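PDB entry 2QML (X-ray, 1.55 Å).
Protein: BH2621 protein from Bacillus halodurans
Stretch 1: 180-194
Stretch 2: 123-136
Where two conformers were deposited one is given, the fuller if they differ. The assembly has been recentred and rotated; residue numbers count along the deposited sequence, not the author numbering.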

ATOM      1  N   LYS A 180       2.788   8.055  10.309  1.00 20.74           N
ATOM      2  CA  LYS A 180       2.842   9.146   9.340  1.00 21.17           C
ATOM      3  C   LYS A 180       4.212   9.268   8.719  1.00 23.03           C
ATOM      4  O   LYS A 180       5.221   9.215   9.412  1.00 22.10           O
ATOM      5  CB  LYS A 180       2.476  10.492   9.961  1.00 21.68           C
ATOM      6  CG  LYS A 180       1.121  10.508  10.645  1.00 29.97           C
ATOM      7  CD  LYS A 180       0.509  11.929  10.856  1.00 33.95           C
ATOM      8  CE  LYS A 180       1.316  12.883  11.646  1.00 45.21           C
ATOM      9  NZ  LYS A 180       0.545  14.185  11.744  1.00 44.19           N
ATOM     10  N   CYS A 181       4.239   9.446   7.402  1.00 19.84           N
ATOM     11  CA  CYS A 181       5.474   9.660   6.656  1.00 22.70           C
ATOM     12  C   CYS A 181       5.404  11.045   6.009  1.00 21.99           C
ATOM     13  O   CYS A 181       4.529  11.287   5.199  1.00 22.19           O
ATOM     14  CB  CYS A 181       5.627   8.595   5.623  1.00 25.97           C
ATOM     15  SG  CYS A 181       7.237   8.684   4.799  1.00 28.94           S
ATOM     16  N   GLU A 182       6.295  11.934   6.420  1.00 23.66           N
ATOM     17  CA  GLU A 182       6.409  13.280   5.897  1.00 21.61           C
ATOM     18  C   GLU A 182       7.290  13.243   4.660  1.00 22.70           C
ATOM     19  O   GLU A 182       8.283  12.510   4.594  1.00 21.06           O
ATOM     20  CB  GLU A 182       7.019  14.200   6.943  1.00 23.71           C
ATOM     21  CG  GLU A 182       6.302  14.248   8.251  1.00 27.73           C
ATOM     22  CD  GLU A 182       4.784  14.468   8.141  1.00 36.14           C
ATOM     23  OE1 GLU A 182       4.339  15.106   7.171  1.00 32.54           O
ATOM     24  OE2 GLU A 182       4.032  14.009   9.045  1.00 33.92           O
ATOM     25  N   GLN A 183       6.973  14.055   3.674  1.00 21.73           N
ATOM     26  CA  GLN A 183       7.717  13.952   2.429  1.00 23.81           C
ATOM     27  C   GLN A 183       9.237  14.179   2.546  1.00 23.38           C
ATOM     28  O   GLN A 183       9.991  13.465   1.867  1.00 23.15           O
ATOM     29  CB  GLN A 183       7.158  14.892   1.331  1.00 23.90           C
ATOM     30  CG  GLN A 183       7.709  14.503  -0.046  1.00 26.73           C
ATOM     31  CD  GLN A 183       7.151  15.302  -1.202  1.00 28.43           C
ATOM     32  OE1 GLN A 183       6.316  16.192  -1.009  1.00 30.51           O
ATOM     33  NE2 GLN A 183       7.609  14.990  -2.429  1.00 28.77           N
ATOM     34  N   ASN A 184       9.685  15.145   3.348  0.50 24.07           N
ATOM     35  CA  ASN A 184      11.128  15.434   3.452  0.50 23.50           C
ATOM     36  C   ASN A 184      11.873  14.205   4.003  0.50 24.24           C
ATOM     37  O   ASN A 184      12.964  13.891   3.530  0.50 22.09           O
ATOM     38  CB  ASN A 184      11.433  16.706   4.290  0.50 23.71           C
ATOM     39  CG  ASN A 184      11.138  18.038   3.549  0.50 27.63           C
ATOM     40  OD1 ASN A 184      10.931  18.080   2.332  0.50 35.51           O
ATOM     41  ND2 ASN A 184      11.148  19.140   4.307  0.50 35.88           N
ATOM     42  N   VAL A 185      11.264  13.504   4.965  1.00 25.34           N
ATOM     43  CA  VAL A 185      11.857  12.301   5.542  1.00 23.42           C
ATOM     44  C   VAL A 185      11.898  11.199   4.470  1.00 24.16           C
ATOM     45  O   VAL A 185      12.911  10.516   4.297  1.00 23.57           O
ATOM     46  CB  VAL A 185      11.093  11.829   6.824  1.00 24.13           C
ATOM     47  CG1 VAL A 185      11.560  10.423   7.272  1.00 25.56           C
ATOM     48  CG2 VAL A 185      11.235  12.882   7.927  1.00 26.60           C
ATOM     49  N   PHE A 186      10.782  11.010   3.778  1.00 23.49           N
ATOM     50  CA  PHE A 186      10.685   9.998   2.716  1.00 22.27           C
ATOM     51  C   PHE A 186      11.742  10.161   1.625  1.00 20.74           C
ATOM     52  O   PHE A 186      12.420   9.191   1.218  1.00 22.39           O
ATOM     53  CB  PHE A 186       9.301  10.008   2.039  1.00 20.97           C
ATOM     54  CG  PHE A 186       9.258   9.122   0.830  1.00 24.44           C
ATOM     55  CD1 PHE A 186       9.220   7.741   0.990  1.00 22.14           C
ATOM     56  CD2 PHE A 186       9.400   9.629  -0.456  1.00 24.59           C
ATOM     57  CE1 PHE A 186       9.236   6.901  -0.110  1.00 26.99           C
ATOM     58  CE2 PHE A 186       9.431   8.799  -1.532  1.00 22.93           C
ATOM     59  CZ  PHE A 186       9.363   7.448  -1.365  1.00 26.20           C
ATOM     60  N   GLU A 187      11.891  11.386   1.103  0.50 22.40           N
ATOM     61  CA  GLU A 187      12.860  11.643   0.024  0.50 21.81           C
ATOM     62  C   GLU A 187      14.282  11.295   0.480  0.50 21.14           C
ATOM     63  O   GLU A 187      15.053  10.766  -0.309  0.50 24.10           O
ATOM     64  CB  GLU A 187      12.794  13.091  -0.494  0.50 22.42           C
ATOM     65  CG  GLU A 187      13.618  13.381  -1.801  0.50 22.79           C
ATOM     66  CD  GLU A 187      13.023  12.830  -3.108  0.50 18.89           C
ATOM     67  OE1 GLU A 187      12.085  12.020  -3.023  0.50 23.00           O
ATOM     68  OE2 GLU A 187      13.529  13.194  -4.207  0.50 16.43           O
ATOM     69  N   LYS A 188      14.615  11.585   1.734  1.00 22.55           N
ATOM     70  CA  LYS A 188      15.918  11.195   2.298  1.00 23.86           C
ATOM     71  C   LYS A 188      16.044   9.642   2.287  1.00 22.81           C
ATOM     72  O   LYS A 188      17.081   9.141   1.856  1.00 23.30           O
ATOM     73  CB  LYS A 188      16.133  11.798   3.687  1.00 24.39           C
ATOM     74  CG  LYS A 188      17.417  11.349   4.463  1.00 29.59           C
ATOM     75  CD  LYS A 188      18.706  11.609   3.660  1.00 39.41           C
ATOM     76  N   ARG A 189      15.015   8.906   2.716  1.00 22.29           N
ATOM     77  CA  ARG A 189      15.059   7.443   2.745  1.00 23.29           C
ATOM     78  C   ARG A 189      15.083   6.862   1.347  1.00 23.25           C
ATOM     79  O   ARG A 189      15.810   5.908   1.092  1.00 21.81           O
ATOM     80  CB  ARG A 189      13.890   6.860   3.569  1.00 22.54           C
ATOM     81  CG  ARG A 189      13.947   7.228   5.083  1.00 25.01           C
ATOM     82  CD  ARG A 189      15.265   6.748   5.694  1.00 25.86           C
ATOM     83  NE  ARG A 189      15.291   5.293   5.727  1.00 29.37           N
ATOM     84  CZ  ARG A 189      16.364   4.509   5.670  1.00 29.12           C
ATOM     85  NH1 ARG A 189      17.596   4.990   5.483  1.00 32.10           N
ATOM     86  NH2 ARG A 189      16.182   3.197   5.769  1.00 26.73           N
ATOM     87  N   TRP A 190      14.339   7.462   0.430  1.00 22.55           N
ATOM     88  CA  TRP A 190      14.319   7.019  -0.975  1.00 22.19           C
ATOM     89  C   TRP A 190      15.691   7.225  -1.582  1.00 23.41           C
ATOM     90  O   TRP A 190      16.196   6.348  -2.288  1.00 23.34           O
ATOM     91  CB  TRP A 190      13.222   7.774  -1.721  1.00 22.86           C
ATOM     92  CG  TRP A 190      13.020   7.402  -3.132  1.00 22.08           C
ATOM     93  CD1 TRP A 190      12.214   6.428  -3.616  1.00 20.25           C
ATOM     94  CD2 TRP A 190      13.629   8.027  -4.268  1.00 22.50           C
ATOM     95  NE1 TRP A 190      12.254   6.413  -5.019  1.00 24.23           N
ATOM     96  CE2 TRP A 190      13.152   7.365  -5.424  1.00 23.24           C
ATOM     97  CE3 TRP A 190      14.519   9.082  -4.417  1.00 22.99           C
ATOM     98  CZ2 TRP A 190      13.507   7.752  -6.695  1.00 24.56           C
ATOM     99  CZ3 TRP A 190      14.925   9.433  -5.702  1.00 23.07           C
ATOM    100  CH2 TRP A 190      14.398   8.783  -6.809  1.00 21.27           C
ATOM    101  N   SER A 191      16.303   8.370  -1.304  0.50 25.01           N
ATOM    102  CA  SER A 191      17.655   8.637  -1.789  0.50 25.61           C
ATOM    103  C   SER A 191      18.684   7.685  -1.145  0.50 25.65           C
ATOM    104  O   SER A 191      19.556   7.187  -1.843  0.50 25.99           O
ATOM    105  CB  SER A 191      18.003  10.103  -1.561  0.50 26.96           C
ATOM    106  OG  SER A 191      17.085  10.892  -2.286  0.50 29.26           O
ATOM    107  N   ASP A 192      18.577   7.425   0.156  1.00 25.50           N
ATOM    108  CA  ASP A 192      19.434   6.419   0.816  1.00 24.40           C
ATOM    109  C   ASP A 192      19.341   5.070   0.072  1.00 24.17           C
ATOM    110  O   ASP A 192      20.357   4.422  -0.200  1.00 25.16           O
ATOM    111  CB  ASP A 192      19.032   6.156   2.267  1.00 26.49           C
ATOM    112  CG  ASP A 192      19.305   7.334   3.212  1.00 33.77           C
ATOM    113  OD1 ASP A 192      20.153   8.179   2.882  1.00 31.07           O
ATOM    114  OD2 ASP A 192      18.663   7.393   4.297  1.00 29.29           O
ATOM    115  N   TRP A 193      18.117   4.636  -0.219  1.00 23.02           N
ATOM    116  CA  TRP A 193      17.870   3.387  -0.931  1.00 21.52           C
ATOM    117  C   TRP A 193      18.615   3.349  -2.286  1.00 21.59           C
ATOM    118  O   TRP A 193      19.343   2.401  -2.594  1.00 24.13           O
ATOM    119  CB  TRP A 193      16.363   3.191  -1.132  1.00 22.51           C
ATOM    120  CG  TRP A 193      16.028   2.048  -1.977  1.00 22.31           C
ATOM    121  CD1 TRP A 193      15.739   2.086  -3.316  1.00 22.72           C
ATOM    122  CD2 TRP A 193      16.014   0.672  -1.605  1.00 22.39           C
ATOM    123  NE1 TRP A 193      15.527   0.819  -3.779  1.00 21.59           N
ATOM    124  CE2 TRP A 193      15.679  -0.070  -2.760  1.00 22.91           C
ATOM    125  CE3 TRP A 193      16.200  -0.013  -0.399  1.00 23.31           C
ATOM    126  CZ2 TRP A 193      15.552  -1.473  -2.750  1.00 26.28           C
ATOM    127  CZ3 TRP A 193      16.087  -1.396  -0.396  1.00 26.65           C
ATOM    128  CH2 TRP A 193      15.754  -2.104  -1.552  1.00 25.25           C
ATOM    129  N   LYS A 194      18.397   4.384  -3.092  1.00 22.47           N
ATOM    130  CA  LYS A 194      18.943   4.484  -4.425  1.00 22.22           C
ATOM    131  C   LYS A 194      20.459   4.670  -4.403  1.00 25.30           C
ATOM    132  O   LYS A 194      21.125   4.306  -5.346  1.00 27.42           O
ATOM    133  CB  LYS A 194      18.247   5.630  -5.194  1.00 22.12           C
ATOM    134  CG  LYS A 194      16.754   5.412  -5.546  1.00 20.45           C
ATOM    135  CD  LYS A 194      16.473   4.176  -6.402  1.00 22.47           C
ATOM    136  CE  LYS A 194      15.015   4.115  -6.806  1.00 21.85           C
ATOM    137  NZ  LYS A 194      14.745   3.035  -7.762  1.00 23.27           N
TER
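Stretch 2 (123-136) IYPLLLAIMQQKFQ

How does stretch 2 run over stretch 1? It is helical from Ile123 onward, and it crosses helix 183-194 with an angle of 137° between their N-to-C directions, closer to antiparallel than to parallel. The axes approach to 10.8 Å. The start of stretch 2 therefore meets the end of stretch 1: by CA position, Pro125 pairs with Trp193, Leu128 with Trp190, Gln132 with Glu187 and Phe135 with Gln183.

What does the first turn meet? It meets the Trp193 ring, with Tyr124 CB 4.0 Å from Trp193 CZ3 and Pro125 CD 3.7 Å from Trp193 CZ2. One turn on, Leu128 brings its end closer than its CA-to-CB direction suggests, and its CD1 lies over a face of the indole, 3.4 Å from Trp193 CG, a CH-pi contact. Leu128 also reaches Phe186, its CD2 standing 3.7 Å from Phe186 CE1.

Where does Phe186 lodge? Its side chain is a knob in a hole formed by Leu128, Met131, Gln132 and Phe135. Met131, a selenomethionine, places CE 3.3 Å from Phe186 CD1 and also 3.3 Å from Cys181 SG, so this one methyl joins the strand residue to the helix packing.

How is the polar side chain of Gln132 accommodated? Gln132 NE2 donates a nearly straight hydrogen bond to Glu187 OE1 at 2.9 Å, while the same NE2 lies over one face of the Trp190 ring, 3.3 Å from Trp190 CD2.

What closes the contact at Phe135? The Phe135 ring takes Gln183 CG over one face, 3.9 Å from CG to the ring centroid, while Phe135 CE2 lies 3.5 Å from Phe186 CB. Cys181 O meets the ring edge, 3.5 Å from Phe135 CZ. A water accepts from Gln183 NE2 at 3.0 Å and donates to Phe135 O at 3.2 Å, bridging the two residues.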

ATOM      1  N   ILE A 123       9.254  -6.049  -0.731  1.00 23.17           N
ATOM      2  CA  ILE A 123       8.346  -4.970  -0.337  1.00 22.45           C
ATOM      3  C   ILE A 123       8.999  -3.590  -0.359  1.00 21.59           C
ATOM      4  O   ILE A 123       8.317  -2.611  -0.667  1.00 22.84           O
ATOM      5  CB  ILE A 123       7.754  -5.254   1.084  1.00 23.62           C
ATOM      6  CG1 ILE A 123       6.616  -4.300   1.448  1.00 27.20           C
ATOM      7  CG2 ILE A 123       8.863  -5.164   2.145  1.00 24.11           C
ATOM      8  CD1 ILE A 123       5.501  -4.228   0.460  1.00 27.28           C
ATOM      9  N   TYR A 124      10.284  -3.475  -0.037  1.00 21.77           N
ATOM     10  CA  TYR A 124      10.931  -2.150   0.009  1.00 23.36           C
ATOM     11  C   TYR A 124      10.958  -1.404  -1.306  1.00 22.86           C
ATOM     12  O   TYR A 124      10.429  -0.292  -1.376  1.00 23.34           O
ATOM     13  CB  TYR A 124      12.349  -2.279   0.565  1.00 24.57           C
ATOM     14  CG  TYR A 124      12.362  -2.605   2.004  1.00 28.41           C
ATOM     15  CD1 TYR A 124      12.083  -1.623   2.944  1.00 27.58           C
ATOM     16  CD2 TYR A 124      12.633  -3.896   2.440  1.00 27.77           C
ATOM     17  CE1 TYR A 124      12.071  -1.917   4.277  1.00 27.44           C
ATOM     18  CE2 TYR A 124      12.641  -4.192   3.794  1.00 26.75           C
ATOM     19  CZ  TYR A 124      12.353  -3.184   4.693  1.00 24.05           C
ATOM     20  OH  TYR A 124      12.358  -3.464   6.050  1.00 30.05           O
ATOM     21  N   PRO A 125      11.529  -1.984  -2.371  1.00 22.88           N
ATOM     22  CA  PRO A 125      11.515  -1.222  -3.639  1.00 23.76           C
ATOM     23  C   PRO A 125      10.096  -0.907  -4.151  1.00 22.16           C
ATOM     24  O   PRO A 125       9.862   0.154  -4.751  1.00 19.38           O
ATOM     25  CB  PRO A 125      12.294  -2.138  -4.612  1.00 24.20           C
ATOM     26  CG  PRO A 125      12.229  -3.508  -4.014  1.00 25.42           C
ATOM     27  CD  PRO A 125      12.273  -3.249  -2.522  1.00 23.69           C
ATOM     28  N   LEU A 126       9.157  -1.819  -3.928  1.00 21.08           N
ATOM     29  CA  LEU A 126       7.778  -1.601  -4.359  1.00 21.07           C
ATOM     30  C   LEU A 126       7.119  -0.466  -3.590  1.00 21.25           C
ATOM     31  O   LEU A 126       6.534   0.441  -4.183  1.00 19.96           O
ATOM     32  CB  LEU A 126       6.960  -2.852  -4.190  1.00 22.69           C
ATOM     33  CG  LEU A 126       7.227  -3.974  -5.178  1.00 21.90           C
ATOM     34  CD1 LEU A 126       6.674  -5.321  -4.637  1.00 26.16           C
ATOM     35  CD2 LEU A 126       6.684  -3.615  -6.589  1.00 22.98           C
ATOM     36  N   LEU A 127       7.191  -0.529  -2.265  1.00 23.26           N
ATOM     37  CA  LEU A 127       6.613   0.512  -1.440  1.00 21.29           C
ATOM     38  C   LEU A 127       7.275   1.871  -1.704  1.00 20.66           C
ATOM     39  O   LEU A 127       6.555   2.876  -1.810  1.00 21.99           O
ATOM     40  CB  LEU A 127       6.697   0.114   0.036  1.00 19.53           C
ATOM     41  CG  LEU A 127       6.149   1.156   0.991  1.00 22.38           C
ATOM     42  CD1 LEU A 127       4.642   1.442   0.829  1.00 20.52           C
ATOM     43  CD2 LEU A 127       6.501   0.738   2.510  1.00 24.04           C
ATOM     44  N   LEU A 128       8.596   1.917  -1.827  1.00 21.01           N
ATOM     45  CA  LEU A 128       9.282   3.169  -2.090  1.00 22.95           C
ATOM     46  C   LEU A 128       8.821   3.738  -3.411  1.00 22.66           C
ATOM     47  O   LEU A 128       8.601   4.946  -3.511  1.00 21.41           O
ATOM     48  CB  LEU A 128      10.784   2.954  -2.056  1.00 22.55           C
ATOM     49  CG  LEU A 128      11.402   2.666  -0.686  1.00 24.50           C
ATOM     50  CD1 LEU A 128      12.845   2.289  -0.877  1.00 25.57           C
ATOM     51  CD2 LEU A 128      11.312   3.810   0.259  1.00 24.60           C
ATOM     52  N   ALA A 129       8.640   2.885  -4.426  1.00 21.23           N
ATOM     53  CA  ALA A 129       8.185   3.372  -5.747  1.00 22.08           C
ATOM     54  C   ALA A 129       6.787   4.004  -5.726  1.00 21.51           C
ATOM     55  O   ALA A 129       6.562   5.113  -6.253  1.00 20.85           O
ATOM     56  CB  ALA A 129       8.258   2.230  -6.820  1.00 22.20           C
ATOM     57  N   ILE A 130       5.828   3.310  -5.139  1.00 21.56           N
ATOM     58  CA  ILE A 130       4.463   3.821  -5.094  1.00 20.93           C
ATOM     59  C   ILE A 130       4.383   5.051  -4.191  1.00 22.01           C
ATOM     60  O   ILE A 130       3.634   5.976  -4.520  1.00 20.41           O
ATOM     61  CB  ILE A 130       3.460   2.723  -4.740  1.00 20.25           C
ATOM     62  CG1 ILE A 130       2.033   3.204  -5.066  1.00 21.79           C
ATOM     63  CG2 ILE A 130       3.620   2.239  -3.266  1.00 21.98           C
ATOM     64  CD1 ILE A 130       0.901   2.166  -4.958  1.00 24.59           C
HETATM   65  N   MSE A 131       5.119   5.074  -3.076  0.50 22.23           N
HETATM   66  CA  MSE A 131       5.147   6.274  -2.224  0.50 22.18           C
HETATM   67  C   MSE A 131       5.660   7.481  -3.002  0.50 22.28           C
HETATM   68  O   MSE A 131       5.087   8.564  -2.924  0.50 20.63           O
HETATM   69  CB  MSE A 131       6.003   6.071  -0.989  0.50 22.54           C
HETATM   70  CG  MSE A 131       5.368   5.139   0.013  0.50 23.24           C
HETATM   71 SE   MSE A 131       6.555   4.851   1.528  0.37 26.41          SE
HETATM   72  CE  MSE A 131       6.406   6.675   2.263  0.50 22.80           C
ATOM     73  N   GLN A 132       6.741   7.290  -3.743  1.00 22.26           N
ATOM     74  CA  GLN A 132       7.302   8.353  -4.540  1.00 21.84           C
ATOM     75  C   GLN A 132       6.254   8.908  -5.515  1.00 21.64           C
ATOM     76  O   GLN A 132       6.084  10.125  -5.625  1.00 20.40           O
ATOM     77  CB  GLN A 132       8.572   7.857  -5.270  1.00 21.00           C
ATOM     78  CG  GLN A 132       9.332   8.938  -6.008  1.00 23.84           C
ATOM     79  CD  GLN A 132       9.832  10.030  -5.082  1.00 22.59           C
ATOM     80  OE1 GLN A 132       9.062  10.839  -4.518  1.00 23.09           O
ATOM     81  NE2 GLN A 132      11.146  10.052  -4.898  1.00 21.57           N
ATOM     82  N   GLN A 133       5.504   8.042  -6.174  0.50 19.83           N
ATOM     83  CA  GLN A 133       4.522   8.531  -7.149  0.50 21.45           C
ATOM     84  C   GLN A 133       3.284   9.183  -6.479  0.50 20.34           C
ATOM     85  O   GLN A 133       2.660  10.072  -7.024  0.50 21.44           O
ATOM     86  CB  GLN A 133       4.131   7.425  -8.144  0.50 23.26           C
ATOM     87  CG  GLN A 133       5.319   6.665  -8.848  0.50 18.38           C
ATOM     88  CD  GLN A 133       6.657   7.476  -9.039  0.50 15.54           C
ATOM     89  OE1 GLN A 133       6.692   8.651  -9.505  0.50 13.79           O
ATOM     90  NE2 GLN A 133       7.740   6.807  -8.700  0.50 19.71           N
ATOM     91  N   LYS A 134       2.932   8.756  -5.279  1.00 19.13           N
ATOM     92  CA  LYS A 134       1.894   9.413  -4.511  1.00 20.20           C
ATOM     93  C   LYS A 134       2.353  10.796  -4.046  1.00 20.05           C
ATOM     94  O   LYS A 134       1.568  11.744  -4.066  1.00 22.22           O
ATOM     95  CB  LYS A 134       1.493   8.552  -3.332  1.00 21.32           C
ATOM     96  CG  LYS A 134       0.643   7.317  -3.696  1.00 22.42           C
ATOM     97  CD  LYS A 134       0.547   6.252  -2.598  1.00 20.73           C
ATOM     98  CE  LYS A 134      -0.101   6.744  -1.342  1.00 23.27           C
ATOM     99  NZ  LYS A 134      -1.473   7.147  -1.530  1.00 21.43           N
ATOM    100  N   PHE A 135       3.617  10.917  -3.645  1.00 20.71           N
ATOM    101  CA  PHE A 135       4.169  12.210  -3.184  1.00 19.64           C
ATOM    102  C   PHE A 135       4.339  13.236  -4.300  1.00 20.46           C
ATOM    103  O   PHE A 135       4.603  14.417  -4.019  1.00 21.34           O
ATOM    104  CB  PHE A 135       5.502  12.014  -2.456  1.00 20.96           C
ATOM    105  CG  PHE A 135       5.365  11.728  -0.963  1.00 23.16           C
ATOM    106  CD1 PHE A 135       4.674  12.600  -0.131  1.00 21.39           C
ATOM    107  CD2 PHE A 135       6.031  10.654  -0.403  1.00 19.49           C
ATOM    108  CE1 PHE A 135       4.617  12.366   1.232  1.00 19.94           C
ATOM    109  CE2 PHE A 135       5.973  10.409   0.963  1.00 21.90           C
ATOM    110  CZ  PHE A 135       5.294  11.304   1.765  1.00 18.68           C
ATOM    111  N   GLN A 136       4.143  12.843  -5.567  1.00 21.19           N
ATOM    112  CA  GLN A 136       4.224  13.841  -6.614  1.00 21.16           C
ATOM    113  C   GLN A 136       2.981  14.718  -6.690  1.00 22.57           C
ATOM    114  O   GLN A 136       2.969  15.691  -7.446  1.00 23.23           O
ATOM    115  CB  GLN A 136       4.526  13.214  -7.986  1.00 21.95           C
ATOM    116  CG  GLN A 136       5.756  12.400  -7.976  1.00 19.09           C
ATOM    117  CD  GLN A 136       6.957  13.136  -7.442  1.00 20.04           C
ATOM    118  OE1 GLN A 136       7.331  14.185  -7.914  1.00 22.55           O
ATOM    119  NE2 GLN A 136       7.536  12.586  -6.389  1.00 20.91           N
TER
HETATM  120  O   HOH W   1       6.754  16.607  -4.785  1.00 42.48           O